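Local coordinates for DyP-type peroxidase (Thermobifida cellulosilytica, PDB 4GS1), which probably uses a bound haem to oxidise dyes and other substrates with hydrogen peroxide, as a DyP-type peroxidase, at residues V53-L58 with V178-R183; A85-D90 with A103-T108; A98-A103 with D157-A162. All coordinates share one frame; numbering follows the deposited sequence.

Contact 1: residues V53-L58 with V178-R183; sequences VIAFDL and VRWSLR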
loop_
_atom_site.group_PDB
_atom_site.type_symbol
_atom_site.label_atom_id
_atom_site.label_comp_id
_atom_site.label_asym_id
_atom_site.label_seq_id
_atom_site.Cartn_x
_atom_site.Cartn_y
_atom_site.Cartn_z
ATOM N N VAL B 53 -9.060 -5.911 -1.911
ATOM C CA VAL B 53 -10.430 -6.271 -2.248
ATOM C C VAL B 53 -10.640 -5.939 -3.709
ATOM O O VAL B 53 -10.335 -4.828 -4.139
ATOM C CB VAL B 53 -11.427 -5.492 -1.377
ATOM C CG1 VAL B 53 -12.855 -5.823 -1.787
ATOM C CG2 VAL B 53 -11.215 -5.858 0.083
ATOM N N ILE B 54 -11.115 -6.911 -4.481
ATOM C CA ILE B 54 -11.291 -6.708 -5.918
ATOM C C ILE B 54 -12.702 -7.079 -6.335
ATOM O O ILE B 54 -13.155 -8.200 -6.089
ATOM C CB ILE B 54 -10.299 -7.569 -6.737
ATOM C CG1 ILE B 54 -8.872 -7.366 -6.221
ATOM C CG2 ILE B 54 -10.371 -7.201 -8.230
ATOM C CD1 ILE B 54 -8.025 -8.612 -6.258
ATOM N N ALA B 55 -13.398 -6.139 -6.972
ATOM C CA ALA B 55 -14.729 -6.418 -7.509
ATOM C C ALA B 55 -14.610 -6.640 -9.009
ATOM O O ALA B 55 -13.879 -5.919 -9.692
ATOM C CB ALA B 55 -15.686 -5.252 -7.211
ATOM N N PHE B 56 -15.300 -7.657 -9.519
ATOM C CA PHE B 56 -15.237 -7.994 -10.949
ATOM C C PHE B 56 -16.618 -7.971 -11.574
ATOM O O PHE B 56 -17.610 -8.245 -10.898
ATOM C CB PHE B 56 -14.737 -9.428 -11.146
ATOM C CG PHE B 56 -13.358 -9.708 -10.588
ATOM C CD1 PHE B 56 -12.248 -9.745 -11.431
ATOM C CD2 PHE B 56 -13.177 -10.002 -9.239
ATOM C CE1 PHE B 56 -10.987 -10.048 -10.927
ATOM C CE2 PHE B 56 -11.918 -10.297 -8.731
ATOM C CZ PHE B 56 -10.824 -10.317 -9.569
ATOM N N ASP B 57 -16.678 -7.701 -12.877
ATOM C CA ASP B 57 -17.890 -7.962 -13.642
ATOM C C ASP B 57 -17.631 -9.077 -14.642
ATOM O O ASP B 57 -16.494 -9.265 -15.080
ATOM C CB ASP B 57 -18.326 -6.715 -14.417
ATOM C CG ASP B 57 -18.836 -5.624 -13.519
ATOM O OD1 ASP B 57 -19.434 -5.956 -12.477
ATOM O OD2 ASP B 57 -18.631 -4.440 -13.852
ATOM N N LEU B 58 -18.679 -9.814 -15.008
ATOM C CA LEU B 58 -18.582 -10.702 -16.163
ATOM C C LEU B 58 -18.405 -9.855 -17.419
ATOM O O LEU B 58 -19.089 -8.847 -17.595
ATOM C CB LEU B 58 -19.839 -11.557 -16.319
ATOM C CG LEU B 58 -20.044 -12.661 -15.290
ATOM C CD1 LEU B 58 -21.286 -13.468 -15.642
ATOM C CD2 LEU B 58 -18.820 -13.563 -15.251
ATOM N N VAL B 178 -11.880 -6.533 -14.059
ATOM C CA VAL B 178 -11.884 -5.766 -12.811
ATOM C C VAL B 178 -12.778 -4.532 -12.917
ATOM O O VAL B 178 -12.648 -3.735 -13.856
ATOM C CB VAL B 178 -10.462 -5.344 -12.386
ATOM C CG1 VAL B 178 -10.524 -4.413 -11.190
ATOM C CG2 VAL B 178 -9.623 -6.566 -12.026
ATOM N N ARG B 179 -13.692 -4.382 -11.960
ATOM C CA ARG B 179 -14.557 -3.205 -11.893
ATOM C C ARG B 179 -13.946 -2.114 -11.013
ATOM O O ARG B 179 -13.816 -0.958 -11.435
ATOM C CB ARG B 179 -15.950 -3.588 -11.370
ATOM C CG ARG B 179 -16.958 -2.449 -11.368
ATOM C CD ARG B 179 -18.334 -2.921 -10.855
ATOM N NE ARG B 179 -19.291 -1.813 -10.812
ATOM C CZ ARG B 179 -20.068 -1.464 -11.833
ATOM N NH1 ARG B 179 -20.022 -2.142 -12.981
ATOM N NH2 ARG B 179 -20.894 -0.437 -11.713
ATOM N N TRP B 180 -13.572 -2.487 -9.795
ATOM C CA TRP B 180 -12.845 -1.593 -8.899
ATOM C C TRP B 180 -12.013 -2.450 -7.949
ATOM O O TRP B 180 -12.257 -3.643 -7.797
ATOM C CB TRP B 180 -13.782 -0.628 -8.129
ATOM C CG TRP B 180 -14.816 -1.286 -7.241
ATOM C CD1 TRP B 180 -16.135 -1.544 -7.556
ATOM C CD2 TRP B 180 -14.629 -1.766 -5.905
ATOM N NE1 TRP B 180 -16.765 -2.154 -6.491
ATOM C CE2 TRP B 180 -15.861 -2.303 -5.469
ATOM C CE3 TRP B 180 -13.531 -1.793 -5.033
ATOM C CZ2 TRP B 180 -16.028 -2.860 -4.200
ATOM C CZ3 TRP B 180 -13.699 -2.353 -3.765
ATOM C CH2 TRP B 180 -14.938 -2.883 -3.366
ATOM N N SER B 181 -11.006 -1.853 -7.331
ATOM C CA SER B 181 -10.263 -2.570 -6.303
ATOM C C SER B 181 -9.709 -1.582 -5.302
ATOM O O SER B 181 -9.595 -0.390 -5.589
ATOM C CB SER B 181 -9.132 -3.407 -6.912
ATOM O OG SER B 181 -8.002 -2.592 -7.202
ATOM N N LEU B 182 -9.380 -2.066 -4.111
ATOM C CA LEU B 182 -8.752 -1.202 -3.110
ATOM C C LEU B 182 -7.866 -2.033 -2.195
ATOM O O LEU B 182 -8.272 -3.099 -1.714
ATOM C CB LEU B 182 -9.806 -0.446 -2.287
ATOM C CG LEU B 182 -9.326 0.636 -1.311
ATOM C CD1 LEU B 182 -8.539 1.701 -2.028
ATOM C CD2 LEU B 182 -10.541 1.249 -0.600
ATOM N N ARG B 183 -6.643 -1.543 -1.983
ATOM C CA ARG B 183 -5.701 -2.168 -1.064
ATOM C C ARG B 183 -5.767 -1.479 0.285
ATOM O O ARG B 183 -5.977 -0.265 0.355
ATOM C CB ARG B 183 -4.280 -2.064 -1.625
ATOM C CG ARG B 183 -4.085 -2.874 -2.898
ATOM C CD ARG B 183 -2.706 -2.636 -3.538
ATOM N NE ARG B 183 -1.615 -3.182 -2.733
ATOM C CZ ARG B 183 -0.740 -2.439 -2.063
ATOM N NH1 ARG B 183 0.223 -3.015 -1.358
ATOM N NH2 ARG B 183 -0.828 -1.120 -2.096
#

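Contact 2: residues A85-D90 with A103-T108; sequences ARLHAD and ASLMVT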
loop_
_atom_site.group_PDB
_atom_site.type_symbol
_atom_site.label_atom_id
_atom_site.label_comp_id
_atom_site.label_asym_id
_atom_site.label_seq_id
_atom_site.Cartn_x
_atom_site.Cartn_y
_atom_site.Cartn_z
ATOM N N ALA B 85 -7.300 -23.031 -3.318
ATOM C CA ALA B 85 -6.863 -24.263 -2.670
ATOM C C ALA B 85 -5.345 -24.405 -2.720
ATOM O O ALA B 85 -4.711 -24.740 -1.716
ATOM C CB ALA B 85 -7.535 -25.467 -3.304
ATOM N N ARG B 86 -4.764 -24.148 -3.889
ATOM C CA ARG B 86 -3.316 -24.252 -4.062
ATOM C C ARG B 86 -2.575 -23.141 -3.327
ATOM O O ARG B 86 -1.523 -23.385 -2.736
ATOM C CB ARG B 86 -2.939 -24.206 -5.542
ATOM C CG ARG B 86 -2.932 -25.545 -6.264
ATOM C CD ARG B 86 -2.208 -25.432 -7.613
ATOM N NE ARG B 86 -2.950 -24.632 -8.589
ATOM C CZ ARG B 86 -2.782 -23.325 -8.789
ATOM N NH1 ARG B 86 -1.891 -22.643 -8.079
ATOM N NH2 ARG B 86 -3.510 -22.694 -9.699
ATOM N N LEU B 87 -3.111 -21.921 -3.386
ATOM C CA LEU B 87 -2.506 -20.784 -2.693
ATOM C C LEU B 87 -2.487 -21.009 -1.187
ATOM O O LEU B 87 -1.488 -20.721 -0.527
ATOM C CB LEU B 87 -3.262 -19.492 -3.011
ATOM C CG LEU B 87 -3.088 -18.922 -4.419
ATOM C CD1 LEU B 87 -4.135 -17.855 -4.698
ATOM C CD2 LEU B 87 -1.703 -18.340 -4.571
ATOM N N HIS B 88 -3.598 -21.512 -0.645
ATOM C CA HIS B 88 -3.694 -21.795 0.789
ATOM C C HIS B 88 -2.660 -22.857 1.185
ATOM O O HIS B 88 -2.026 -22.768 2.236
ATOM C CB HIS B 88 -5.114 -22.260 1.165
ATOM C CG HIS B 88 -6.152 -21.171 1.132
ATOM N ND1 HIS B 88 -7.464 -21.409 0.773
ATOM C CD2 HIS B 88 -6.081 -19.853 1.434
ATOM C CE1 HIS B 88 -8.153 -20.283 0.843
ATOM N NE2 HIS B 88 -7.339 -19.321 1.243
ATOM N N ALA B 89 -2.477 -23.850 0.326
ATOM C CA ALA B 89 -1.592 -24.966 0.635
ATOM C C ALA B 89 -0.114 -24.671 0.366
ATOM O O ALA B 89 0.751 -25.067 1.150
ATOM C CB ALA B 89 -2.031 -26.203 -0.141
ATOM N N ASP B 90 0.174 -23.989 -0.738
ATOM C CA ASP B 90 1.547 -23.884 -1.240
ATOM C C ASP B 90 2.060 -22.457 -1.466
ATOM O O ASP B 90 3.243 -22.266 -1.755
ATOM C CB ASP B 90 1.682 -24.648 -2.565
ATOM C CG ASP B 90 1.443 -26.133 -2.416
ATOM O OD1 ASP B 90 0.998 -26.754 -3.403
ATOM O OD2 ASP B 90 1.699 -26.677 -1.324
ATOM N N ALA B 103 2.807 -16.388 5.363
ATOM C CA ALA B 103 2.214 -15.086 5.686
ATOM C C ALA B 103 0.685 -15.073 5.751
ATOM O O ALA B 103 0.055 -14.077 5.375
ATOM C CB ALA B 103 2.710 -14.022 4.697
ATOM N N SER B 104 0.100 -16.165 6.244
ATOM C CA SER B 104 -1.342 -16.220 6.517
ATOM C C SER B 104 -2.203 -15.916 5.293
ATOM O O SER B 104 -3.287 -15.335 5.426
ATOM C CB SER B 104 -1.719 -15.255 7.650
ATOM O OG SER B 104 -1.116 -15.651 8.877
ATOM N N LEU B 105 -1.723 -16.303 4.112
ATOM C CA LEU B 105 -2.424 -15.989 2.859
ATOM C C LEU B 105 -3.808 -16.617 2.837
ATOM O O LEU B 105 -3.956 -17.812 3.076
ATOM C CB LEU B 105 -1.606 -16.466 1.657
ATOM C CG LEU B 105 -2.253 -16.315 0.284
ATOM C CD1 LEU B 105 -2.565 -14.843 0.020
ATOM C CD2 LEU B 105 -1.316 -16.869 -0.792
ATOM N N MET B 106 -4.823 -15.801 2.563
ATOM C CA MET B 106 -6.200 -16.277 2.558
ATOM C C MET B 106 -7.009 -15.624 1.447
ATOM O O MET B 106 -6.814 -14.442 1.141
ATOM C CB MET B 106 -6.862 -16.022 3.922
ATOM C CG MET B 106 -6.690 -14.594 4.453
ATOM S SD MET B 106 -7.517 -14.329 6.056
ATOM C CE MET B 106 -6.562 -15.380 7.140
ATOM N N VAL B 107 -7.917 -16.402 0.858
ATOM C CA VAL B 107 -8.746 -15.964 -0.267
ATOM C C VAL B 107 -10.229 -16.177 0.046
ATOM O O VAL B 107 -10.634 -17.281 0.434
ATOM C CB VAL B 107 -8.386 -16.740 -1.569
ATOM C CG1 VAL B 107 -9.218 -16.229 -2.742
ATOM C CG2 VAL B 107 -6.901 -16.603 -1.886
ATOM N N THR B 108 -11.027 -15.120 -0.114
ATOM C CA THR B 108 -12.476 -15.162 0.072
ATOM C C THR B 108 -13.170 -14.896 -1.259
ATOM O O THR B 108 -12.776 -13.984 -1.985
ATOM C CB THR B 108 -12.939 -14.055 1.033
ATOM O OG1 THR B 108 -12.032 -13.959 2.136
ATOM C CG2 THR B 108 -14.360 -14.333 1.543
HETATM O O HOH W 1 -2.194 -19.735 3.875
#

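Contact 3: residues A98-A103 with D157-A162; sequences AGLLPA and DPMVLA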
loop_
_atom_site.group_PDB
_atom_site.type_symbol
_atom_site.label_atom_id
_atom_site.label_comp_id
_atom_site.label_asym_id
_atom_site.label_seq_id
_atom_site.Cartn_x
_atom_site.Cartn_y
_atom_site.Cartn_z
ATOM N N ALA B 98 9.089 -15.952 -4.407
ATOM C CA ALA B 98 10.111 -16.922 -4.010
ATOM C C ALA B 98 10.828 -16.487 -2.728
ATOM O O ALA B 98 11.097 -15.296 -2.530
ATOM C CB ALA B 98 11.115 -17.129 -5.137
ATOM N N GLY B 99 11.131 -17.453 -1.861
ATOM C CA GLY B 99 11.873 -17.173 -0.643
ATOM C C GLY B 99 11.066 -16.500 0.453
ATOM O O GLY B 99 11.638 -15.996 1.424
ATOM N N LEU B 100 9.743 -16.480 0.300
ATOM C CA LEU B 100 8.871 -15.882 1.311
ATOM C C LEU B 100 8.097 -16.934 2.094
ATOM O O LEU B 100 7.798 -18.019 1.582
ATOM C CB LEU B 100 7.887 -14.904 0.664
ATOM C CG LEU B 100 8.526 -13.821 -0.201
ATOM C CD1 LEU B 100 7.461 -12.849 -0.710
ATOM C CD2 LEU B 100 9.592 -13.101 0.587
ATOM N N LEU B 101 7.782 -16.604 3.345
ATOM C CA LEU B 101 7.001 -17.477 4.220
ATOM C C LEU B 101 5.510 -17.402 3.847
ATOM O O LEU B 101 5.119 -16.567 3.019
ATOM C CB LEU B 101 7.240 -17.065 5.679
ATOM C CG LEU B 101 8.682 -17.257 6.152
ATOM C CD1 LEU B 101 8.860 -16.700 7.550
ATOM C CD2 LEU B 101 9.056 -18.718 6.115
ATOM N N PRO B 102 4.673 -18.288 4.417
ATOM C CA PRO B 102 3.273 -18.335 3.967
ATOM C C PRO B 102 2.470 -17.071 4.272
ATOM O O PRO B 102 1.544 -16.749 3.520
ATOM C CB PRO B 102 2.694 -19.527 4.739
ATOM C CG PRO B 102 3.886 -20.425 4.974
ATOM C CD PRO B 102 5.020 -19.468 5.238
ATOM N N ALA B 103 2.807 -16.388 5.363
ATOM C CA ALA B 103 2.214 -15.086 5.686
ATOM C C ALA B 103 0.685 -15.073 5.751
ATOM O O ALA B 103 0.055 -14.077 5.375
ATOM C CB ALA B 103 2.710 -14.022 4.697
ATOM N N ASP B 157 2.082 -10.180 4.394
ATOM C CA ASP B 157 3.184 -9.586 3.633
ATOM C C ASP B 157 2.679 -9.049 2.294
ATOM O O ASP B 157 1.905 -9.727 1.621
ATOM C CB ASP B 157 4.287 -10.624 3.401
ATOM C CG ASP B 157 5.471 -10.043 2.679
ATOM O OD1 ASP B 157 6.378 -9.509 3.356
ATOM O OD2 ASP B 157 5.486 -10.091 1.429
ATOM N N PRO B 158 3.104 -7.828 1.908
ATOM C CA PRO B 158 2.547 -7.208 0.699
ATOM C C PRO B 158 3.024 -7.855 -0.607
ATOM O O PRO B 158 2.323 -7.757 -1.614
ATOM C CB PRO B 158 3.045 -5.753 0.793
ATOM C CG PRO B 158 4.351 -5.872 1.559
ATOM C CD PRO B 158 4.051 -6.929 2.602
ATOM N N MET B 159 4.193 -8.484 -0.604
ATOM C CA MET B 159 4.679 -9.157 -1.808
ATOM C C MET B 159 3.976 -10.503 -2.006
ATOM O O MET B 159 3.602 -10.861 -3.131
ATOM C CB MET B 159 6.202 -9.317 -1.753
ATOM C CG MET B 159 6.800 -9.849 -3.018
ATOM S SD MET B 159 6.482 -8.746 -4.405
ATOM C CE MET B 159 8.056 -8.905 -5.252
ATOM N N VAL B 160 3.778 -11.242 -0.921
ATOM C CA VAL B 160 2.964 -12.452 -0.997
ATOM C C VAL B 160 1.573 -12.086 -1.519
ATOM O O VAL B 160 1.042 -12.740 -2.421
ATOM C CB VAL B 160 2.857 -13.137 0.377
ATOM C CG1 VAL B 160 1.851 -14.300 0.330
ATOM C CG2 VAL B 160 4.233 -13.620 0.822
ATOM N N LEU B 161 1.003 -11.015 -0.977
ATOM C CA LEU B 161 -0.320 -10.564 -1.402
ATOM C C LEU B 161 -0.369 -10.193 -2.879
ATOM O O LEU B 161 -1.260 -10.645 -3.591
ATOM C CB LEU B 161 -0.790 -9.382 -0.547
ATOM C CG LEU B 161 -2.122 -8.743 -0.946
ATOM C CD1 LEU B 161 -3.237 -9.757 -0.896
ATOM C CD2 LEU B 161 -2.427 -7.559 -0.021
ATOM N N ALA B 162 0.576 -9.375 -3.347
ATOM C CA ALA B 162 0.543 -8.931 -4.744
ATOM C C ALA B 162 0.690 -10.100 -5.716
ATOM O O ALA B 162 0.063 -10.118 -6.777
ATOM C CB ALA B 162 1.621 -7.873 -5.001
#

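Contact 1: residues V53-L58 with V178-R183
R179 meets A55 and D57 where the antiparallel strands 53-58 and 178-183 lose their regular pairing. V53 pairs with L182, I54 with S181 and A55 with W180. The register then slips by one, and F56 lies across from V178. R179 and W180 therefore both face A55, a classic beta bulge. A55 O takes the R179 N-H at 2.7 Å and a weak bond from W180 N.

The R179 side chain starts beside the same carbonyl, its CB 3.5 Å from A55 O. CG is anti to the backbone N (chi1 -175°), and the chain stays extended to NE. This carries it along the carboxylate of D57. R179 CG passes D57 OD2, and R179 CD lies 3.4 Å from D57 OD2. NE bonds to C145 O, outside the two strands. R179 NH1 makes a salt bridge with D57 OD2 at 2.8 Å. That oxygen lies at the guanidinium edge, in its plane, and is met on its syn side. The carboxylate and guanidinium planes are 63° apart, and one oxygen makes the bridge. D57 OD1 is bound by D148 N.

W180 lays its indole over A55. A55 CB sits over one face of the five-membered ring, 3.5 Å from its centroid, a CH-pi contact. W180 CH2 lies 3.9 Å from V53 CG1, and W180 NE1 bonds to G146 O. Beside the bulge, V178 CG2 touches both I54 CG2 and F56 CE1.

Within this chain, strand 176-185 is an outermost strand of the four-stranded sheet in the N-terminal ferredoxin-like part. At the bulge A55 O accepts one firm and one weak backbone bond, and the ion pair ties R179, a bulge residue, to D57 on strand 50-58.

Contact 2: residues A85-D90 with A103-T108
H88, in the last turn of helix 66-90, reaches across to the backbone of L105, M106 and V107. Its CG is anti to the carbonyl carbon and beside the backbone N (chi1 -72°). This swings the imidazole out to the start of strand 106-111, which runs nearly antiparallel to the helix. The ring meets the strand with its edge. H88 NE2 accepts from V107 N at 3.0 Å. The bond is bent, 148° at the hydrogen, and the donor sits 16° out of the ring plane. On the same edge, H88 CD2 lies 3.4 Å from L105 O, and H88 NE2 also passes M106 CA.

L87 and L105 meet next to the histidine. L105 has CG anti to its backbone N (chi1 175°), which puts CD2 against the helix. L105 CD2 is 3.9 Å from L87 CB and also touches L87 CD2. The two side chains lie aslant. L87 CD1 meets V107 CG2 at 4.1 Å. L168 of helix 158-172 packs on both L87 and V107. A water lies 2.7 Å from L105 O and has a weak bond to H88 O.

This is a helix packed on a sheet, as in the ferredoxin-like fold. Here helix 66-90 covers the start of a strand that is outermost within this chain, and P41 and A35 from loops touch the histidine. Because NE2 accepts from a backbone N-H, the ring is likely to be neutral with its proton on ND1. The chemistry thus joins one polar bond, which orients the imidazole edge, with an apolar patch beside it.

Contact 3: residues A98-A103 with D157-A162
L100 and A103 bring the loop 98-103 alongside the start of helix 158-172, with the A103 and D157 CA atoms 6.0 Å apart and no hydrogen bond between the segments. The side chains do the joining. L100 points CD1 at the first turn of the helix. L100 CD1 touches V160 CG2 at 3.7 Å, and the two side chains slide past each other in opposite directions. L100 CD1 also lies near M159 CB. V160 CG2 meets L101 O at 3.8 Å, and V160 CG1 faces P102 O. A103 CB rests 4.0 Å from D157 CB.

D157 is the N-cap of helix 158-172, the second of the two long helices that pack on the N-terminal ferredoxin-like sheet. Its CG is anti to the backbone N (chi1 -177°), which folds the carboxylate back over the helix start. OD2 accepts from two backbone donors. V160 N lies 3.1 Å from D157 OD2, on the anti lone pair, in a nearly straight bond. M159 N comes to D157 OD2 at 2.9 Å from above the carboxylate plane, and that bond is more bent. OD1 accepts from T188 N of the second subunit. An alanine in place of D157 would probably leave M159 N and V160 N without their capping acceptor and T188 N of the second subunit without its mate. The loop is also part of the dimer interface: L100 packs on R187 and L101 on A190, both of the second subunit.

How the contacts relate
From the N terminus, the chain first lays down strand 50-58. Helix 66-90 follows, and contact 2 closes a short loop from its end to strand 106-111. Contact 3 starts in the loop 98-103, inside that span, and joins it to helix 158-172. Contacts 2 and 3 therefore cross along the chain. They share A103 and touch where L105 CD2 meets V160 CG1. Strand 176-185 then returns to pair with strand 50-58 in contact 1. That long loop encloses both other contacts. Contacts 1 and 2 reach the same sheet; contact 1 includes its outer strand 176-185 and contact 2 the outer strand 106-111 at the other edge. Contacts 1 and 3 both touch the second subunit.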